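Side-chain contacts in sensory transduction histidine kinase, putative (Borrelia burgdorferi, PDB 5BWJ), which is a hybrid histidine kinase that probably phosphorylates protein histidines with ATP, represented here by its periplasmic sensor domain of Venus flytrap fold: residues N139-E142 / L143-L147; H163-A166 / N167-S171. All coordinates share one frame; numbering follows the deposited sequence.

Contact 1 (N139-E142 / L143-L147)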
ATOM      1  N   ASN B 139       0.190 -20.044   0.458  1.00 43.17           N
ATOM      2  CA  ASN B 139       0.850 -18.749   0.593  1.00 41.40           C
ATOM      3  C   ASN B 139       0.868 -17.972  -0.720  1.00 40.68           C
ATOM      4  O   ASN B 139       0.519 -18.506  -1.771  1.00 41.73           O
ATOM      5  CB  ASN B 139       2.280 -18.936   1.102  1.00 41.02           C
ATOM      6  CG  ASN B 139       3.090 -19.875   0.231  1.00 39.56           C
ATOM      7  OD1 ASN B 139       3.381 -19.573  -0.926  1.00 39.07           O
ATOM      8  ND2 ASN B 139       3.469 -21.018   0.789  1.00 39.77           N
ATOM      9  N   SER B 140       1.288 -16.712  -0.648  1.00 36.19           N
ATOM     10  CA  SER B 140       1.282 -15.829  -1.811  1.00 34.12           C
ATOM     11  C   SER B 140       2.138 -16.374  -2.949  1.00 32.82           C
ATOM     12  O   SER B 140       1.734 -16.336  -4.110  1.00 34.02           O
ATOM     13  CB  SER B 140       1.773 -14.430  -1.424  1.00 33.16           C
ATOM     14  OG  SER B 140       0.886 -13.812  -0.510  1.00 32.42           O
ATOM     15  N   GLN B 141       3.322 -16.875  -2.613  1.00 31.27           N
ATOM     16  CA  GLN B 141       4.238 -17.404  -3.616  1.00 33.51           C
ATOM     17  C   GLN B 141       3.608 -18.558  -4.388  1.00 37.51           C
ATOM     18  O   GLN B 141       3.660 -18.597  -5.618  1.00 38.32           O
ATOM     19  CB  GLN B 141       5.537 -17.858  -2.954  1.00 33.91           C
ATOM     20  CG  GLN B 141       6.569 -18.411  -3.910  1.00 36.03           C
ATOM     21  CD  GLN B 141       7.928 -18.542  -3.257  1.00 37.69           C
ATOM     22  OE1 GLN B 141       8.518 -17.549  -2.830  1.00 37.12           O
ATOM     23  NE2 GLN B 141       8.424 -19.770  -3.157  1.00 39.52           N
ATOM     24  N   GLU B 142       3.010 -19.495  -3.662  1.00 40.09           N
ATOM     25  CA  GLU B 142       2.330 -20.621  -4.290  1.00 43.92           C
ATOM     26  C   GLU B 142       1.162 -20.133  -5.136  1.00 42.49           C
ATOM     27  O   GLU B 142       0.918 -20.645  -6.229  1.00 42.92           O
ATOM     28  CB  GLU B 142       1.836 -21.606  -3.231  1.00 48.60           C
ATOM     29  CG  GLU B 142       0.999 -22.753  -3.785  1.00 55.73           C
ATOM     30  CD  GLU B 142       0.485 -23.672  -2.696  1.00 62.18           C
ATOM     31  OE1 GLU B 142       1.101 -23.710  -1.610  1.00 63.34           O
ATOM     32  OE2 GLU B 142      -0.539 -24.351  -2.923  1.00 65.86           O
ATOM     33  N   LEU B 143       0.444 -19.140  -4.622  1.00 42.63           N
ATOM     34  CA  LEU B 143      -0.746 -18.626  -5.288  1.00 41.75           C
ATOM     35  C   LEU B 143      -0.409 -18.016  -6.641  1.00 39.16           C
ATOM     36  O   LEU B 143      -1.048 -18.326  -7.647  1.00 39.22           O
ATOM     37  CB  LEU B 143      -1.444 -17.584  -4.409  1.00 40.73           C
ATOM     38  CG  LEU B 143      -2.653 -16.889  -5.041  1.00 40.72           C
ATOM     39  CD1 LEU B 143      -3.717 -17.904  -5.437  1.00 40.68           C
ATOM     40  CD2 LEU B 143      -3.233 -15.854  -4.090  1.00 41.25           C
ATOM     41  N   VAL B 144       0.591 -17.145  -6.662  1.00 36.94           N
ATOM     42  CA  VAL B 144       0.965 -16.458  -7.889  1.00 37.60           C
ATOM     43  C   VAL B 144       1.580 -17.442  -8.884  1.00 41.95           C
ATOM     44  O   VAL B 144       1.433 -17.282 -10.096  1.00 45.61           O
ATOM     45  CB  VAL B 144       1.945 -15.307  -7.608  1.00 36.52           C
ATOM     46  CG1 VAL B 144       2.335 -14.612  -8.895  1.00 37.22           C
ATOM     47  CG2 VAL B 144       1.314 -14.299  -6.660  1.00 36.42           C
ATOM     48  N   LEU B 145       2.260 -18.462  -8.371  1.00 42.72           N
ATOM     49  CA  LEU B 145       2.838 -19.491  -9.227  1.00 45.29           C
ATOM     50  C   LEU B 145       1.746 -20.273  -9.949  1.00 45.02           C
ATOM     51  O   LEU B 145       1.914 -20.663 -11.105  1.00 47.18           O
ATOM     52  CB  LEU B 145       3.715 -20.443  -8.411  1.00 48.97           C
ATOM     53  CG  LEU B 145       5.110 -19.914  -8.071  1.00 51.81           C
ATOM     54  CD1 LEU B 145       5.747 -20.748  -6.972  1.00 53.73           C
ATOM     55  CD2 LEU B 145       5.994 -19.902  -9.310  1.00 53.98           C
ATOM     56  N   ALA B 146       0.626 -20.494  -9.266  1.00 42.45           N
ATOM     57  CA  ALA B 146      -0.493 -21.222  -9.852  1.00 43.14           C
ATOM     58  C   ALA B 146      -1.063 -20.460 -11.042  1.00 43.27           C
ATOM     59  O   ALA B 146      -1.455 -21.059 -12.045  1.00 44.70           O
ATOM     60  CB  ALA B 146      -1.575 -21.465  -8.811  1.00 43.12           C
ATOM     61  N   LEU B 147      -1.106 -19.136 -10.926  1.00 43.69           N
ATOM     62  CA  LEU B 147      -1.579 -18.288 -12.013  1.00 44.33           C
ATOM     63  C   LEU B 147      -0.594 -18.327 -13.172  1.00 44.39           C
ATOM     64  O   LEU B 147      -0.984 -18.500 -14.326  1.00 43.94           O
ATOM     65  CB  LEU B 147      -1.774 -16.846 -11.534  1.00 43.31           C
ATOM     66  CG  LEU B 147      -2.270 -15.850 -12.585  1.00 43.24           C
ATOM     67  CD1 LEU B 147      -3.678 -16.201 -13.042  1.00 41.60           C
ATOM     68  CD2 LEU B 147      -2.220 -14.427 -12.049  1.00 43.94           C
TER
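Asn139 and Leu143 meet across the first turn of helix 140-148. This is the connecting helix of a beta-alpha-beta crossover from strand 134-137 to strand 154-156, two strands that flank strand 114-117, all parallel. Backbone bonds carry most of the contact. Leu143 N donates to Asn139 O at 2.9 Å, and Val144 N donates to Ser140 O at 2.9 Å. The next two steps repeat the pattern, with Leu145 N to Gln141 O and Ala146 N to Glu142 O, each at 3.1 Å.

Capping comes from Asn139, which stands at the N-cap. Its OD1 accepts from Glu142 N at 2.8 Å. The bond is nearly straight, 166° at the hydrogen. A chi1 of 55° brings the amide round over the helix start.

Packing along the helix side is of two kinds. Carbon meets carbon where Gln141 and Leu145 lie side by side and point the same way, with Gln141 CG 3.9 Å from Leu145 CD1. Elsewhere carbon packs on carbonyl oxygen. The methine Leu145 CG sits 3.1 Å from Gln141 O, because the leucine branch turns beside its own backbone N (chi1 -79°). The methyl Val144 CG2 rests against Ser140 O at 3.3 Å.

The polar ends of two other side chains reach beyond the helix. Ser140 OG bonds to Asp14 OD2, and Gln141 OE1 accepts from Lys22 NZ. On the buried side, Leu143 and Val144 pack on Ile155 of strand 154-156.

Asn139 thus gives two acceptors of different kinds. Its side chain caps Glu142 N, for which the helix has no preceding carbonyl, while its backbone carbonyl opens the regular i+4 series at Leu143 N. A bond from ND2 to Asn54 OD1 fixes the rotation of the capping amide.

Contact 2 (H163-A166 / N167-S171). With NO3 (nitrate ion), chain F.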
ATOM      1  N   HIS B 163       0.854  -8.568  -6.429  1.00 33.67           N
ATOM      2  CA  HIS B 163       1.343  -7.860  -7.597  1.00 33.93           C
ATOM      3  C   HIS B 163       2.864  -7.753  -7.579  1.00 34.18           C
ATOM      4  O   HIS B 163       3.517  -7.917  -8.610  1.00 35.45           O
ATOM      5  CB  HIS B 163       0.725  -6.467  -7.670  1.00 34.97           C
ATOM      6  CG  HIS B 163       1.061  -5.734  -8.926  1.00 38.92           C
ATOM      7  ND1 HIS B 163       0.280  -5.811 -10.059  1.00 42.67           N
ATOM      8  CD2 HIS B 163       2.102  -4.928  -9.238  1.00 40.33           C
ATOM      9  CE1 HIS B 163       0.821  -5.075 -11.013  1.00 43.78           C
ATOM     10  NE2 HIS B 163       1.928  -4.530 -10.540  1.00 42.71           N
ATOM     11  N   TYR B 164       3.422  -7.470  -6.406  1.00 33.74           N
ATOM     12  CA  TYR B 164       4.867  -7.363  -6.261  1.00 34.06           C
ATOM     13  C   TYR B 164       5.562  -8.667  -6.644  1.00 34.81           C
ATOM     14  O   TYR B 164       6.506  -8.666  -7.433  1.00 35.57           O
ATOM     15  CB  TYR B 164       5.249  -6.989  -4.827  1.00 33.53           C
ATOM     16  CG  TYR B 164       6.701  -7.285  -4.520  1.00 35.09           C
ATOM     17  CD1 TYR B 164       7.707  -6.424  -4.936  1.00 37.94           C
ATOM     18  CD2 TYR B 164       7.066  -8.435  -3.833  1.00 35.50           C
ATOM     19  CE1 TYR B 164       9.039  -6.695  -4.671  1.00 40.54           C
ATOM     20  CE2 TYR B 164       8.396  -8.714  -3.560  1.00 38.19           C
ATOM     21  CZ  TYR B 164       9.377  -7.840  -3.982  1.00 40.26           C
ATOM     22  OH  TYR B 164      10.701  -8.110  -3.714  1.00 41.86           O
ATOM     23  N   ILE B 165       5.093  -9.773  -6.073  1.00 34.76           N
ATOM     24  CA  ILE B 165       5.718 -11.074  -6.290  1.00 35.58           C
ATOM     25  C   ILE B 165       5.698 -11.442  -7.768  1.00 36.57           C
ATOM     26  O   ILE B 165       6.728 -11.802  -8.333  1.00 37.49           O
ATOM     27  CB  ILE B 165       5.019 -12.180  -5.472  1.00 35.46           C
ATOM     28  CG1 ILE B 165       5.159 -11.893  -3.977  1.00 34.64           C
ATOM     29  CG2 ILE B 165       5.626 -13.552  -5.783  1.00 36.49           C
ATOM     30  CD1 ILE B 165       4.266 -12.744  -3.100  1.00 34.47           C
ATOM     31  N   ALA B 166       4.526 -11.345  -8.388  1.00 36.50           N
ATOM     32  CA  ALA B 166       4.384 -11.650  -9.809  1.00 37.50           C
ATOM     33  C   ALA B 166       5.303 -10.782 -10.659  1.00 37.91           C
ATOM     34  O   ALA B 166       5.951 -11.266 -11.586  1.00 39.11           O
ATOM     35  CB  ALA B 166       2.943 -11.460 -10.247  1.00 37.25           C
ATOM     36  N   ASN B 167       5.360  -9.496 -10.329  1.00 37.10           N
ATOM     37  CA  ASN B 167       6.069  -8.524 -11.152  1.00 38.62           C
ATOM     38  C   ASN B 167       7.587  -8.611 -11.011  1.00 40.56           C
ATOM     39  O   ASN B 167       8.317  -8.304 -11.954  1.00 45.26           O
ATOM     40  CB  ASN B 167       5.600  -7.110 -10.798  1.00 40.44           C
ATOM     41  CG  ASN B 167       6.017  -6.081 -11.830  1.00 41.89           C
ATOM     42  OD1 ASN B 167       5.996  -6.344 -13.031  1.00 41.32           O
ATOM     43  ND2 ASN B 167       6.397  -4.897 -11.363  1.00 42.68           N
ATOM     44  N   ASN B 168       8.056  -9.034  -9.840  1.00 39.74           N
ATOM     45  CA  ASN B 168       9.487  -9.057  -9.545  1.00 42.69           C
ATOM     46  C   ASN B 168      10.134 -10.440  -9.650  1.00 41.93           C
ATOM     47  O   ASN B 168      11.334 -10.541  -9.909  1.00 44.08           O
ATOM     48  CB  ASN B 168       9.732  -8.491  -8.145  1.00 47.00           C
ATOM     49  CG  ASN B 168       9.576  -6.980  -8.092  1.00 52.27           C
ATOM     50  OD1 ASN B 168      10.559  -6.238  -8.163  1.00 55.24           O
ATOM     51  ND2 ASN B 168       8.338  -6.515  -7.975  1.00 53.65           N
ATOM     52  N   PHE B 169       9.347 -11.498  -9.448  1.00 40.35           N
ATOM     53  CA  PHE B 169       9.879 -12.864  -9.461  1.00 41.86           C
ATOM     54  C   PHE B 169       9.515 -13.644 -10.724  1.00 41.73           C
ATOM     55  O   PHE B 169      10.262 -14.527 -11.145  1.00 43.14           O
ATOM     56  CB  PHE B 169       9.385 -13.646  -8.240  1.00 43.68           C
ATOM     57  CG  PHE B 169      10.030 -13.231  -6.950  1.00 47.17           C
ATOM     58  CD1 PHE B 169      11.356 -13.534  -6.699  1.00 49.72           C
ATOM     59  CD2 PHE B 169       9.308 -12.553  -5.983  1.00 49.42           C
ATOM     60  CE1 PHE B 169      11.956 -13.161  -5.511  1.00 52.15           C
ATOM     61  CE2 PHE B 169       9.901 -12.177  -4.791  1.00 51.89           C
ATOM     62  CZ  PHE B 169      11.228 -12.483  -4.556  1.00 52.75           C
ATOM     63  N   LEU B 170       8.370 -13.324 -11.323  1.00 42.59           N
ATOM     64  CA  LEU B 170       7.852 -14.105 -12.445  1.00 46.11           C
ATOM     65  C   LEU B 170       7.683 -13.286 -13.719  1.00 48.27           C
ATOM     66  O   LEU B 170       7.121 -13.775 -14.701  1.00 47.11           O
ATOM     67  CB  LEU B 170       6.513 -14.732 -12.061  1.00 47.03           C
ATOM     68  CG  LEU B 170       6.534 -15.568 -10.781  1.00 48.78           C
ATOM     69  CD1 LEU B 170       5.139 -16.050 -10.487  1.00 49.14           C
ATOM     70  CD2 LEU B 170       7.499 -16.739 -10.885  1.00 51.13           C
ATOM     71  N   SER B 171       8.175 -12.051 -13.704  1.00 52.32           N
ATOM     72  CA  SER B 171       8.102 -11.174 -14.870  1.00 55.96           C
ATOM     73  C   SER B 171       6.672 -11.072 -15.391  1.00 55.57           C
ATOM     74  O   SER B 171       6.435 -11.111 -16.599  1.00 59.75           O
ATOM     75  CB  SER B 171       9.026 -11.678 -15.981  1.00 60.79           C
ATOM     76  OG  SER B 171      10.369 -11.748 -15.538  1.00 63.94           O
TER
HETATM   77  N   NO3 F 302       6.261  -3.953  -7.990  1.00 84.73           N
HETATM   78  O1  NO3 F 302       7.370  -3.856  -8.589  1.00 84.68           O
HETATM   79  O2  NO3 F 302       6.125  -3.472  -6.828  1.00 84.51           O
HETATM   80  O3  NO3 F 302       5.286  -4.529  -8.553  1.00 85.09           O
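A nitrate site lies along the last turns of helix 161-169 in this Venus flytrap domain, where His163 and Asn167 sit one turn apart. The ion is probably from the crystallisation liquor. Asn167 ND2 donates to nitrate O3 at 3.0 Å and to O1 at 3.1 Å. Asn168 ND2 adds a bond to O1 at 2.9 Å. His163 CD2 meets O3 at the ring edge, 3.3 Å away, and Lys160 NZ of the second subunit also bonds the ion.

Asn168 is held by the helix as well. Its ND2 donates to Tyr164 O, with the acceptor close to the amide plane. The same carbonyl takes the bond from Asn168 N, so it has two donors from one residue. A chi1 of -74° sets Asn168 CG beside the residue's own backbone N. CB lies over one face of the Tyr164 ring, ND2 is 3.1 Å from Tyr164 CD1, and the ring and amide planes lie 33° apart. Tyr164 OH bonds to Lys22 O.

Farther round, Phe169 N donates to Ile165 O, and the Phe169 ring edge also borders this oxygen. Ile165 CG2 touches Phe169 CD2 at 3.8 Å, and Tyr164 CE2 lies 4.0 Å from Phe169 CE2.

In the fold
Contacts 1 and 2 lie on neighbouring helices, their centres 10 Å apart. Ser140 CB lies 3.4 Å from Ile165 CD1, and Val144 CG1 is 3.5 Å from Ala166 CB. The packing continues past the helix end, where Leu145 CD2 is 3.8 Å from Leu170 CD2. Lys22 joins both contacts, its NZ to Gln141 and its O to Tyr164. Contact 2 alone holds the nitrate, with Lys160 of the second subunit. The Tyr164 side chain is about 6 Å from that of Glu29, which binds magnesium in a structure of this protein but not in this chain. That of His163 is about 11 Å from a bound magnesium ion. His163 meets Tyr164 of the second subunit, and Tyr164 meets its His163.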